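Local atomic coordinates of phenolpthiocerol synthesis type-I polyketide synthase ppsA (Mycobacterium bovis, PDB entry 7AKC), a protein that probably takes part in building the lipid core of mycobacterial phthiocerols and phenolphthiocerols, its acyltransferase domain loading the extender unit for chain elongation. Residues Q272-A277 / H286-I291; D248-P253 / G280-Y285; F25-R30 / V116-V121. One frame throughout, in Å; residues are numbered along the deposited sequence.

Overall arrangement
Contacts 1 and 3 lie in the core of the acyltransferase domain, where aromatic side chains on neighbouring parallel strands, 287-290 and 23-27, meet helices through apolar packing without a hydrogen bond across either contact. Backbone bonds between Val26 and both Ile289 and Ile291 tie these strands together. Contact 2 is polar and lies at the surface, its centre about 17 Å from the centre of the chain, with one weak bond between two exposed loops. It nevertheless shares a sodium ion with contact 1: the end of helix 270-278 and the loop after it bind the metal, and Ala277 O accepts a backbone hydrogen bond from Tyr285 N. Contacts 2 and 3 do not touch.

Contact 1: residues Q272-A277 / H286-I291; sequences QAIASA and HTFIEI. With NA (sodium ion), chain C.
Phe288 carries the strand's side of this buried contact, offering one part of its ring to Ile274 and the neighbouring part to Ala277. The methyl of Ala277 comes in at the ring edge, close to the ring plane, with CB 3.8 Å from Phe288 CE2 and equally near CZ. Ile274 approaches obliquely: its CD1 is 3.9 Å from Phe288 CD2 and touches CE2 as well, so CE2 has both aliphatic neighbours. The Ile274 and Phe288 side chains pass each other head to tail. Although the first bond of Ile274 does not aim at the strand, two successive bends, chi1 -68° and chi2 -62°, bring its terminal methyl round to the ring. Helix 270-278 is thereby packed against strand 287-290 of the parallel sheet that forms the alpha/beta core of the acyltransferase domain. Leu305 of helix 298-308 touches both Ile274 and Phe288, adding a second helix to the apolar cluster, while Val24 on the adjoining strand also touches the Phe288 side chain. Near the helix's C-terminal end the chemistry changes: Ser276 O binds a sodium ion at 2.3 Å. Water 1 lies 2.5 Å from the sodium ion, and the carbonyl oxygens of Ser279, Ala281 and Gly283 are its remaining ligands.

Contact 2: residues D248-P253 / G280-Y285; sequences DLHTQP and GADGAY. With NA (sodium ion), chain C.
His250 and Asp282 reach across from two surface turns, a type I beta turn at Asp248-Thr251 and a type II beta turn at Gly280-Gly283. The bond to His250 CB already points to the other loop, and chi1 of -59° sets CG beside the backbone N and anti to the carbonyl carbon. From CG the imidazole carries the reach outward: CD2 comes within 4.2 Å of Asp282 OD2, and NE2, at the tip, donates to the same oxygen over 3.3 Å. The N-H points almost straight at its acceptor, at 169°, but the length makes the bond weak. OD2 sits in the plane of the imidazole at its edge, whereas the ring and carboxylate planes are turned 71° apart. Both residues also touch crystal neighbours, so the lattice may influence this pairing. Behind the ring, His250 N gives its hydrogen to Asp248 OD1, reached from above the carboxylate plane, which makes an Asx turn. Asp248 O accepts from both Thr251 N and Thr251 OG1, on the same face of the carbonyl plane. On the other loop, Ala281 O and Gly283 O bind a sodium ion, whose site Ser276, Ser279 and water 1 complete. Gly283 O lies 2.3 Å from the sodium ion, and water 1, another of its ligands, rests in plane at the Tyr285 ring edge, 3.6 Å from Tyr285 CE1.

Contact 3: residues F25-R30 / V116-V121; sequences FVYSGR and VAAAVV
Tyr27 fits its ring into the hollow that Ala117, Ala118 and Val121 form on one side of helix 116-121. Two small methyls make the shallow part. Ala118 CB stands 3.8 Å from Tyr27 CD2, and Ala117 CB is 4.1 Å from CD1, so each flank of the ring meets its own alanine. The two alanine methyls and Val121 CG2 all come to the ring obliquely. Because the alanines protrude so little, the backbones draw close: the CA atoms of Tyr27 and Ala118 are 6.2 Å apart, and Ala118 N lies 4.2 Å from Tyr27 CG. One turn on, the larger Val121 closes the hollow like a wall at the phenol end. Its CG2 is 3.8 Å from Tyr27 CZ and 3.4 Å from Tyr27 OH, while CG1 also borders the hydroxyl. Val121's side chain stands roughly perpendicular to Tyr27's. With chi1 of 171°, Val121 puts CG1 anti to its backbone N and CG2 beside it, and both branches embrace the phenol oxygen. That buried hydroxyl is satisfied by a hydrogen bond with Thr95 OG1 on helix 79-100, and it also lies in plane at the edge of the Phe25 ring. Ile291, just past the end of the adjoining strand 287-290, packs on Tyr27 too. Strand 25-27 and the helix segment run at 144° to each other, their axes 8.2 Å apart at closest approach. Val108 on strand 107-110, next in the sheet, touches Tyr27, Ala118 and Val121 alike. Gly110, at the end of that strand, and Ser112 and Gly114 in the turn leading to helix 115-121 form a pattern consistent with the nucleophile elbow of acyltransferases; Ala118 touches it, and the packing is that of a helix lying against the parallel sheet of an alpha/beta core.

Contact 1: residues Q272-A277 / H286-I291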
loop_
_atom_site.group_PDB
_atom_site.type_symbol
_atom_site.label_atom_id
_atom_site.label_comp_id
_atom_site.label_asym_id
_atom_site.label_seq_id
_atom_site.Cartn_x
_atom_site.Cartn_y
_atom_site.Cartn_z
ATOM N N GLN A 272 10.897 2.427 -0.062
ATOM C CA GLN A 272 11.928 1.677 0.644
ATOM C C GLN A 272 11.840 0.201 0.318
ATOM O O GLN A 272 12.881 -0.423 0.129
ATOM C CB GLN A 272 11.808 1.890 2.175
ATOM C CG GLN A 272 11.997 3.352 2.660
ATOM C CD GLN A 272 10.726 4.190 2.629
ATOM O OE1 GLN A 272 9.706 3.838 2.046
ATOM N NE2 GLN A 272 10.769 5.317 3.313
ATOM N N ALA A 273 10.612 -0.374 0.246
ATOM C CA ALA A 273 10.481 -1.793 -0.097
ATOM C C ALA A 273 10.893 -2.053 -1.556
ATOM O O ALA A 273 11.626 -2.994 -1.833
ATOM C CB ALA A 273 9.040 -2.266 0.141
ATOM N N ILE A 274 10.445 -1.209 -2.501
ATOM C CA ILE A 274 10.824 -1.367 -3.914
ATOM C C ILE A 274 12.367 -1.255 -4.067
ATOM O O ILE A 274 12.981 -2.062 -4.756
ATOM C CB ILE A 274 10.121 -0.251 -4.747
ATOM C CG1 ILE A 274 8.585 -0.460 -4.804
ATOM C CG2 ILE A 274 10.703 -0.151 -6.182
ATOM C CD1 ILE A 274 8.138 -1.837 -5.514
ATOM N N ALA A 275 12.977 -0.247 -3.450
ATOM C CA ALA A 275 14.426 -0.042 -3.520
ATOM C C ALA A 275 15.177 -1.258 -2.991
ATOM O O ALA A 275 16.204 -1.657 -3.548
ATOM C CB ALA A 275 14.818 1.189 -2.714
ATOM N N SER A 276 14.658 -1.865 -1.913
ATOM C CA SER A 276 15.329 -3.053 -1.333
ATOM C C SER A 276 15.232 -4.207 -2.320
ATOM O O SER A 276 16.204 -4.936 -2.545
ATOM C CB SER A 276 14.657 -3.446 -0.026
ATOM O OG SER A 276 15.235 -4.626 0.510
ATOM N N ALA A 277 14.047 -4.407 -2.901
ATOM C CA ALA A 277 13.863 -5.484 -3.896
ATOM C C ALA A 277 14.800 -5.268 -5.092
ATOM O O ALA A 277 15.498 -6.198 -5.516
ATOM C CB ALA A 277 12.392 -5.500 -4.357
ATOM N N HIS A 286 14.351 -7.773 -10.993
ATOM C CA HIS A 286 14.323 -6.792 -12.066
ATOM C C HIS A 286 12.973 -6.634 -12.766
ATOM O O HIS A 286 12.853 -5.714 -13.561
ATOM C CB HIS A 286 15.448 -7.076 -13.086
ATOM C CG HIS A 286 16.810 -6.872 -12.478
ATOM N ND1 HIS A 286 17.505 -5.683 -12.639
ATOM C CD2 HIS A 286 17.533 -7.692 -11.680
ATOM C CE1 HIS A 286 18.620 -5.813 -11.935
ATOM N NE2 HIS A 286 18.684 -7.005 -11.334
ATOM N N THR A 287 11.963 -7.471 -12.456
ATOM C CA THR A 287 10.643 -7.315 -13.074
ATOM C C THR A 287 9.624 -7.093 -11.995
ATOM O O THR A 287 9.581 -7.859 -11.044
ATOM C CB THR A 287 10.245 -8.526 -13.920
ATOM O OG1 THR A 287 11.211 -8.725 -14.936
ATOM C CG2 THR A 287 8.850 -8.359 -14.544
ATOM N N PHE A 288 8.836 -6.022 -12.105
ATOM C CA PHE A 288 7.826 -5.709 -11.115
ATOM C C PHE A 288 6.488 -5.701 -11.825
ATOM O O PHE A 288 6.341 -5.034 -12.847
ATOM C CB PHE A 288 8.105 -4.337 -10.477
ATOM C CG PHE A 288 9.331 -4.368 -9.590
ATOM C CD1 PHE A 288 10.605 -4.331 -10.135
ATOM C CD2 PHE A 288 9.211 -4.393 -8.211
ATOM C CE1 PHE A 288 11.732 -4.421 -9.325
ATOM C CE2 PHE A 288 10.346 -4.420 -7.398
ATOM C CZ PHE A 288 11.600 -4.434 -7.963
ATOM N N ILE A 289 5.551 -6.504 -11.334
ATOM C CA ILE A 289 4.244 -6.629 -11.926
ATOM C C ILE A 289 3.214 -6.209 -10.921
ATOM O O ILE A 289 3.080 -6.846 -9.890
ATOM C CB ILE A 289 3.981 -8.068 -12.435
ATOM C CG1 ILE A 289 5.138 -8.567 -13.327
ATOM C CG2 ILE A 289 2.628 -8.140 -13.152
ATOM C CD1 ILE A 289 4.989 -10.038 -13.843
ATOM N N GLU A 290 2.484 -5.153 -11.217
ATOM C CA GLU A 290 1.398 -4.695 -10.355
ATOM C C GLU A 290 0.207 -5.601 -10.664
ATOM O O GLU A 290 -0.159 -5.734 -11.829
ATOM C CB GLU A 290 1.050 -3.246 -10.688
ATOM C CG GLU A 290 -0.102 -2.729 -9.838
ATOM C CD GLU A 290 -0.463 -1.278 -10.073
ATOM O OE1 GLU A 290 0.446 -0.481 -10.390
ATOM O OE2 GLU A 290 -1.665 -0.937 -9.961
ATOM N N ILE A 291 -0.360 -6.264 -9.651
ATOM C CA ILE A 291 -1.490 -7.173 -9.849
ATOM C C ILE A 291 -2.763 -6.404 -9.596
ATOM O O ILE A 291 -3.264 -6.383 -8.468
ATOM C CB ILE A 291 -1.372 -8.440 -8.961
ATOM C CG1 ILE A 291 0.059 -9.049 -9.027
ATOM C CG2 ILE A 291 -2.421 -9.470 -9.347
ATOM C CD1 ILE A 291 0.512 -9.428 -10.436
HETATM NA NA NA C . 17.182 -6.936 -2.987
HETATM O O HOH W 1 15.313 -7.948 -1.744
#

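Contact 2: residues D248-P253 / G280-Y285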
loop_
_atom_site.group_PDB
_atom_site.type_symbol
_atom_site.label_atom_id
_atom_site.label_comp_id
_atom_site.label_asym_id
_atom_site.label_seq_id
_atom_site.Cartn_x
_atom_site.Cartn_y
_atom_site.Cartn_z
ATOM N N ASP A 248 12.064 -0.045 9.356
ATOM C CA ASP A 248 13.180 -1.021 9.371
ATOM C C ASP A 248 12.716 -2.243 8.597
ATOM O O ASP A 248 11.839 -2.938 9.084
ATOM C CB ASP A 248 13.633 -1.343 10.798
ATOM C CG ASP A 248 14.776 -2.343 10.905
ATOM O OD1 ASP A 248 15.380 -2.672 9.873
ATOM O OD2 ASP A 248 15.054 -2.777 12.031
ATOM N N LEU A 249 13.287 -2.464 7.415
ATOM C CA LEU A 249 12.804 -3.571 6.557
ATOM C C LEU A 249 13.311 -4.913 7.088
ATOM O O LEU A 249 12.816 -5.926 6.640
ATOM C CB LEU A 249 13.206 -3.335 5.103
ATOM C CG LEU A 249 12.747 -2.022 4.484
ATOM C CD1 LEU A 249 13.498 -1.777 3.193
ATOM C CD2 LEU A 249 11.253 -2.034 4.221
ATOM N N HIS A 250 14.193 -4.896 8.078
ATOM C CA HIS A 250 14.676 -6.160 8.688
ATOM C C HIS A 250 13.885 -6.470 9.952
ATOM O O HIS A 250 14.312 -7.347 10.711
ATOM C CB HIS A 250 16.205 -6.152 8.701
ATOM C CG HIS A 250 16.656 -6.007 7.290
ATOM N ND1 HIS A 250 17.017 -4.787 6.754
ATOM C CD2 HIS A 250 16.660 -6.890 6.268
ATOM C CE1 HIS A 250 17.287 -4.941 5.476
ATOM N NE2 HIS A 250 17.076 -6.224 5.154
ATOM N N THR A 251 12.787 -5.744 10.173
ATOM C CA THR A 251 11.881 -6.115 11.270
ATOM C C THR A 251 11.115 -7.270 10.656
ATOM O O THR A 251 10.203 -6.976 9.900
ATOM C CB THR A 251 10.839 -5.024 11.546
ATOM O OG1 THR A 251 11.509 -3.799 11.844
ATOM C CG2 THR A 251 9.910 -5.359 12.691
ATOM N N GLN A 252 11.581 -8.504 10.855
ATOM C CA GLN A 252 10.923 -9.677 10.227
ATOM C C GLN A 252 9.555 -9.775 10.883
ATOM O O GLN A 252 9.501 -10.264 12.022
ATOM C CB GLN A 252 11.713 -10.964 10.479
ATOM N N PRO A 253 8.451 -9.389 10.213
ATOM C CA PRO A 253 7.172 -9.339 10.879
ATOM C C PRO A 253 6.338 -10.620 10.929
ATOM O O PRO A 253 6.371 -11.393 10.000
ATOM C CB PRO A 253 6.391 -8.340 10.026
ATOM C CG PRO A 253 6.982 -8.455 8.630
ATOM C CD PRO A 253 8.345 -9.099 8.780
ATOM N N GLY A 280 20.889 -5.363 -4.938
ATOM C CA GLY A 280 21.491 -6.701 -4.844
ATOM C C GLY A 280 21.441 -7.277 -3.432
ATOM O O GLY A 280 21.623 -8.481 -3.242
ATOM N N ALA A 281 21.220 -6.428 -2.408
ATOM C CA ALA A 281 21.145 -6.896 -1.018
ATOM C C ALA A 281 19.905 -7.768 -0.879
ATOM O O ALA A 281 18.825 -7.360 -1.301
ATOM C CB ALA A 281 21.081 -5.719 -0.058
ATOM N N ASP A 282 20.087 -9.001 -0.320
ATOM C CA ASP A 282 19.076 -10.050 -0.195
ATOM C C ASP A 282 18.635 -10.567 -1.581
ATOM O O ASP A 282 17.592 -11.214 -1.673
ATOM C CB ASP A 282 17.848 -9.548 0.589
ATOM C CG ASP A 282 18.244 -8.934 1.929
ATOM O OD1 ASP A 282 19.254 -9.395 2.523
ATOM O OD2 ASP A 282 17.581 -7.954 2.357
ATOM N N GLY A 283 19.412 -10.280 -2.630
ATOM C CA GLY A 283 19.059 -10.658 -3.980
ATOM C C GLY A 283 18.322 -9.547 -4.703
ATOM O O GLY A 283 17.393 -8.934 -4.153
ATOM N N ALA A 284 18.701 -9.293 -5.943
ATOM C CA ALA A 284 18.037 -8.266 -6.750
ATOM C C ALA A 284 16.972 -8.843 -7.670
ATOM O O ALA A 284 17.128 -9.943 -8.219
ATOM C CB ALA A 284 19.056 -7.464 -7.549
ATOM N N TYR A 285 15.867 -8.103 -7.805
ATOM C CA TYR A 285 14.740 -8.460 -8.662
ATOM C C TYR A 285 14.615 -7.380 -9.721
ATOM O O TYR A 285 14.726 -6.193 -9.391
ATOM C CB TYR A 285 13.438 -8.567 -7.851
ATOM C CG TYR A 285 13.544 -9.552 -6.708
ATOM C CD1 TYR A 285 14.126 -9.186 -5.505
ATOM C CD2 TYR A 285 13.073 -10.851 -6.835
ATOM C CE1 TYR A 285 14.291 -10.096 -4.479
ATOM C CE2 TYR A 285 13.212 -11.769 -5.805
ATOM C CZ TYR A 285 13.821 -11.385 -4.622
ATOM O OH TYR A 285 13.969 -12.263 -3.579
HETATM NA NA NA C . 17.182 -6.936 -2.987
HETATM O O HOH W 1 15.313 -7.948 -1.744
#

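Contact 3: residues F25-R30 / V116-V121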
loop_
_atom_site.group_PDB
_atom_site.type_symbol
_atom_site.label_atom_id
_atom_site.label_comp_id
_atom_site.label_asym_id
_atom_site.label_seq_id
_atom_site.Cartn_x
_atom_site.Cartn_y
_atom_site.Cartn_z
ATOM N N PHE A 25 5.626 -9.378 -7.433
ATOM C CA PHE A 25 4.217 -9.040 -7.641
ATOM C C PHE A 25 3.902 -7.963 -6.641
ATOM O O PHE A 25 4.192 -8.121 -5.460
ATOM C CB PHE A 25 3.304 -10.260 -7.450
ATOM C CG PHE A 25 3.217 -11.198 -8.649
ATOM C CD1 PHE A 25 4.191 -11.190 -9.638
ATOM C CD2 PHE A 25 2.143 -12.070 -8.799
ATOM C CE1 PHE A 25 4.116 -12.068 -10.724
ATOM C CE2 PHE A 25 2.054 -12.920 -9.907
ATOM C CZ PHE A 25 3.038 -12.921 -10.864
ATOM N N VAL A 26 3.328 -6.855 -7.110
ATOM C CA VAL A 26 3.008 -5.710 -6.279
ATOM C C VAL A 26 1.490 -5.576 -6.137
ATOM O O VAL A 26 0.789 -5.539 -7.140
ATOM C CB VAL A 26 3.653 -4.414 -6.810
ATOM C CG1 VAL A 26 3.306 -3.242 -5.894
ATOM C CG2 VAL A 26 5.185 -4.563 -6.947
ATOM N N TYR A 27 0.999 -5.522 -4.891
ATOM C CA TYR A 27 -0.425 -5.436 -4.602
ATOM C C TYR A 27 -0.752 -4.063 -4.080
ATOM O O TYR A 27 -0.288 -3.706 -3.002
ATOM C CB TYR A 27 -0.819 -6.522 -3.593
ATOM C CG TYR A 27 -0.613 -7.890 -4.196
ATOM C CD1 TYR A 27 -1.608 -8.493 -4.952
ATOM C CD2 TYR A 27 0.621 -8.527 -4.115
ATOM C CE1 TYR A 27 -1.406 -9.732 -5.555
ATOM C CE2 TYR A 27 0.861 -9.733 -4.777
ATOM C CZ TYR A 27 -0.164 -10.344 -5.477
ATOM O OH TYR A 27 0.046 -11.550 -6.089
ATOM N N SER A 28 -1.534 -3.285 -4.836
ATOM C CA SER A 28 -1.857 -1.926 -4.405
ATOM C C SER A 28 -2.950 -1.945 -3.322
ATOM O O SER A 28 -3.705 -2.921 -3.233
ATOM C CB SER A 28 -2.290 -1.088 -5.603
ATOM O OG SER A 28 -3.560 -1.484 -6.088
ATOM N N GLY A 29 -3.056 -0.850 -2.557
ATOM C CA GLY A 29 -4.040 -0.716 -1.489
ATOM C C GLY A 29 -5.445 -0.396 -1.945
ATOM O O GLY A 29 -6.399 -1.094 -1.583
ATOM N N ARG A 30 -5.598 0.670 -2.727
ATOM C CA ARG A 30 -6.912 1.044 -3.246
ATOM C C ARG A 30 -6.756 1.267 -4.737
ATOM O O ARG A 30 -6.675 2.404 -5.192
ATOM C CB ARG A 30 -7.493 2.290 -2.521
ATOM C CG ARG A 30 -9.047 2.388 -2.515
ATOM C CD ARG A 30 -9.591 2.673 -3.896
ATOM N NE ARG A 30 -11.013 3.038 -3.945
ATOM C CZ ARG A 30 -11.701 3.176 -5.077
ATOM N NH1 ARG A 30 -11.112 2.965 -6.253
ATOM N NH2 ARG A 30 -12.986 3.506 -5.044
ATOM N N VAL A 116 -2.353 -7.133 2.839
ATOM C CA VAL A 116 -3.130 -8.344 3.189
ATOM C C VAL A 116 -3.028 -9.356 2.044
ATOM O O VAL A 116 -2.671 -10.521 2.277
ATOM C CB VAL A 116 -4.607 -8.052 3.533
ATOM C CG1 VAL A 116 -5.410 -9.354 3.634
ATOM C CG2 VAL A 116 -4.706 -7.277 4.827
ATOM N N ALA A 117 -3.307 -8.914 0.803
ATOM C CA ALA A 117 -3.264 -9.836 -0.341
ATOM C C ALA A 117 -1.875 -10.384 -0.588
ATOM O O ALA A 117 -1.736 -11.557 -0.955
ATOM C CB ALA A 117 -3.791 -9.152 -1.591
ATOM N N ALA A 118 -0.845 -9.548 -0.369
ATOM C CA ALA A 118 0.551 -9.947 -0.526
ATOM C C ALA A 118 0.885 -10.984 0.535
ATOM O O ALA A 118 1.516 -11.985 0.206
ATOM C CB ALA A 118 1.482 -8.732 -0.393
ATOM N N ALA A 119 0.420 -10.806 1.785
ATOM C CA ALA A 119 0.639 -11.812 2.836
ATOM C C ALA A 119 -0.027 -13.117 2.487
ATOM O O ALA A 119 0.518 -14.167 2.825
ATOM C CB ALA A 119 0.135 -11.318 4.183
ATOM N N VAL A 120 -1.202 -13.081 1.819
ATOM C CA VAL A 120 -1.879 -14.315 1.399
ATOM C C VAL A 120 -1.083 -15.022 0.296
ATOM O O VAL A 120 -0.900 -16.240 0.360
ATOM C CB VAL A 120 -3.339 -14.052 0.954
ATOM C CG1 VAL A 120 -3.966 -15.297 0.329
ATOM C CG2 VAL A 120 -4.181 -13.576 2.125
ATOM N N VAL A 121 -0.649 -14.273 -0.732
ATOM C CA VAL A 121 0.109 -14.850 -1.849
ATOM C C VAL A 121 1.460 -15.408 -1.390
ATOM O O VAL A 121 1.903 -16.448 -1.887
ATOM C CB VAL A 121 0.244 -13.864 -3.028
ATOM C CG1 VAL A 121 1.207 -14.389 -4.089
ATOM C CG2 VAL A 121 -1.115 -13.580 -3.642
#